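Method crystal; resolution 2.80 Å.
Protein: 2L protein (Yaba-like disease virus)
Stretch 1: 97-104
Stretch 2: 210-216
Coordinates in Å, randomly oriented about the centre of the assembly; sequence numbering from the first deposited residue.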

# COMPACT_ATOMS: atom_id res chain seq x y z
N CYS D 97 24.85 7.79 -20.96
CA CYS D 97 23.75 6.83 -20.86
C CYS D 97 23.00 6.70 -22.17
O CYS D 97 23.30 7.39 -23.15
CB CYS D 97 22.77 7.23 -19.75
SG CYS D 97 21.69 8.64 -20.15
N TYR D 98 22.00 5.81 -22.20
CA TYR D 98 21.24 5.57 -23.41
C TYR D 98 19.87 4.99 -23.15
O TYR D 98 19.63 4.33 -22.14
CB TYR D 98 22.01 4.60 -24.31
CG TYR D 98 22.18 3.24 -23.68
CD1 TYR D 98 21.22 2.24 -23.86
CD2 TYR D 98 23.27 2.97 -22.86
CE1 TYR D 98 21.36 0.99 -23.24
CE2 TYR D 98 23.42 1.74 -22.23
CZ TYR D 98 22.46 0.75 -22.42
OH TYR D 98 22.60 -0.45 -21.77
N GLU D 99 18.97 5.26 -24.10
CA GLU D 99 17.62 4.76 -24.10
C GLU D 99 17.42 4.33 -25.55
O GLU D 99 16.87 5.06 -26.36
CB GLU D 99 16.63 5.87 -23.74
CG GLU D 99 15.95 5.62 -22.41
CD GLU D 99 14.84 6.61 -22.12
OE1 GLU D 99 13.91 6.74 -22.96
OE2 GLU D 99 14.88 7.25 -21.05
N THR D 100 17.94 3.15 -25.87
CA THR D 100 17.86 2.56 -27.21
C THR D 100 16.65 1.62 -27.26
O THR D 100 16.75 0.46 -26.87
CB THR D 100 19.12 1.74 -27.51
OG1 THR D 100 20.28 2.56 -27.29
CG2 THR D 100 19.13 1.24 -28.94
N GLY D 101 15.51 2.12 -27.73
CA GLY D 101 14.33 1.28 -27.75
C GLY D 101 13.96 0.92 -26.32
O GLY D 101 13.88 1.79 -25.45
N LEU D 102 13.74 -0.37 -26.06
CA LEU D 102 13.40 -0.82 -24.73
C LEU D 102 14.61 -0.84 -23.80
O LEU D 102 14.46 -0.67 -22.59
CB LEU D 102 12.82 -2.23 -24.77
CG LEU D 102 11.44 -2.45 -25.36
CD1 LEU D 102 11.04 -3.90 -25.10
CD2 LEU D 102 10.43 -1.49 -24.74
N LEU D 103 15.79 -1.06 -24.37
CA LEU D 103 17.01 -1.11 -23.58
C LEU D 103 17.40 0.26 -23.03
O LEU D 103 17.12 1.29 -23.63
CB LEU D 103 18.16 -1.67 -24.41
CG LEU D 103 17.88 -2.99 -25.12
CD1 LEU D 103 19.16 -3.45 -25.83
CD2 LEU D 103 17.41 -4.04 -24.13
N PHE D 104 18.05 0.26 -21.87
CA PHE D 104 18.51 1.49 -21.26
C PHE D 104 19.58 1.20 -20.23
O PHE D 104 19.54 0.17 -19.56
CB PHE D 104 17.32 2.23 -20.62
CG PHE D 104 16.71 1.50 -19.46
CD1 PHE D 104 17.08 1.80 -18.16
CD2 PHE D 104 15.73 0.52 -19.66
CE1 PHE D 104 16.49 1.14 -17.08
CE2 PHE D 104 15.15 -0.14 -18.57
CZ PHE D 104 15.53 0.18 -17.29
N PRO D 210 21.23 7.21 -34.24
CA PRO D 210 22.33 6.27 -34.51
C PRO D 210 22.57 5.12 -33.57
O PRO D 210 23.28 4.17 -33.93
CB PRO D 210 23.55 7.19 -34.65
CG PRO D 210 23.20 8.35 -33.79
CD PRO D 210 21.74 8.58 -34.02
N ASP D 211 21.99 5.18 -32.38
CA ASP D 211 22.15 4.10 -31.41
C ASP D 211 21.22 2.94 -31.77
O ASP D 211 20.01 3.10 -31.91
CB ASP D 211 21.86 4.58 -29.98
CG ASP D 211 20.56 5.40 -29.87
OD1 ASP D 211 20.44 6.43 -30.57
OD2 ASP D 211 19.69 5.02 -29.06
N VAL D 212 21.82 1.76 -31.95
CA VAL D 212 21.06 0.57 -32.28
C VAL D 212 21.73 -0.57 -31.57
O VAL D 212 22.95 -0.63 -31.47
CB VAL D 212 21.06 0.28 -33.79
CG1 VAL D 212 20.71 -1.17 -34.04
CG2 VAL D 212 20.03 1.14 -34.47
N ILE D 213 20.91 -1.48 -31.06
CA ILE D 213 21.45 -2.64 -30.40
C ILE D 213 20.73 -3.85 -30.94
O ILE D 213 19.54 -3.81 -31.25
CB ILE D 213 21.30 -2.57 -28.87
CG1 ILE D 213 22.19 -1.45 -28.34
CG2 ILE D 213 21.70 -3.89 -28.25
CD1 ILE D 213 22.13 -1.25 -26.85
N THR D 214 21.48 -4.93 -31.05
CA THR D 214 20.97 -6.15 -31.61
C THR D 214 21.19 -7.33 -30.68
O THR D 214 22.27 -7.47 -30.06
CB THR D 214 21.68 -6.38 -32.95
OG1 THR D 214 20.74 -6.85 -33.90
CG2 THR D 214 22.79 -7.39 -32.82
N LYS D 215 20.17 -8.17 -30.57
CA LYS D 215 20.23 -9.38 -29.74
C LYS D 215 19.88 -10.61 -30.56
O LYS D 215 18.87 -10.64 -31.26
CB LYS D 215 19.27 -9.29 -28.54
CG LYS D 215 19.70 -8.34 -27.47
CD LYS D 215 18.86 -8.47 -26.22
CE LYS D 215 19.46 -7.63 -25.11
NZ LYS D 215 18.90 -7.95 -23.76
N TRP D 216 20.73 -11.63 -30.47
CA TRP D 216 20.48 -12.89 -31.16
C TRP D 216 19.95 -13.90 -30.16
O TRP D 216 20.63 -14.28 -29.20
CB TRP D 216 21.76 -13.41 -31.81
CG TRP D 216 22.19 -12.58 -32.96
CD1 TRP D 216 23.03 -11.51 -32.92
CD2 TRP D 216 21.76 -12.70 -34.32
NE1 TRP D 216 23.15 -10.95 -34.17
CE2 TRP D 216 22.38 -11.67 -35.05
CE3 TRP D 216 20.91 -13.58 -34.99
CZ2 TRP D 216 22.17 -11.49 -36.43
CZ3 TRP D 216 20.70 -13.40 -36.36
CH2 TRP D 216 21.33 -12.36 -37.06

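Two segments of one chain, at least 110 residues apart in sequence wherever they touch, meet here without a single backbone-to-backbone hydrogen bond: every contact involves at least one side chain, and one hydrogen bond carries the polar part. Thr-100 OG1 donates to Asp-211 OD2 at 3.1 Å, and this is also where the backbones come nearest, the CA atoms of Thr-100 and Asp-211 lying 6.2 Å apart. Asp-211 suits the post because its short side chain, with chi1 at p, sets a carboxylate beside the hydroxyl; OD2 is also hydrogen-bonded elsewhere in the structure.

Threonine serves twice. With chi1 at m, its hydroxyl reaches Asp-211 while its methyl lies against the other stretch, CG2 standing 3.9 Å from Val-212 CA and 4.1 Å from Ile-213 CG1. A small beta-branched residue thus supplies both polarity and packing in a buried position.

Ile-213 is the apolar hub. Its CG2 packs 3.5 Å from Leu-103 CD1, and its CD1, at the end of an extended chain (chi2 t), lies 4.3 Å from Tyr-98 CE1, approaching the ring obliquely. Branching lets one residue meet three neighbours, and the segment's alternation helps: Asp-211, Ile-213 and Lys-215 point toward stretch 1, whereas Val-212 and Thr-214 point away.

A type II' turn from Thr-100 to Leu-103 brings both of its end residues to the contact, closed by a weak bond from Leu-103 N to Thr-100 O at 3.1 Å. Gly-101 fits its corner, where positive phi (63°) favours glycine, and it touches nothing across the gap. Lys-215, extended beyond CB (chi2 to chi4 all t), brings NZ within 4.2 Å of Leu-103 CD2, its amine hydrogen-bonded elsewhere. In all, the two stretches bury 307 Å², most of it on Thr-100, Ile-213, Leu-103 and Asp-211.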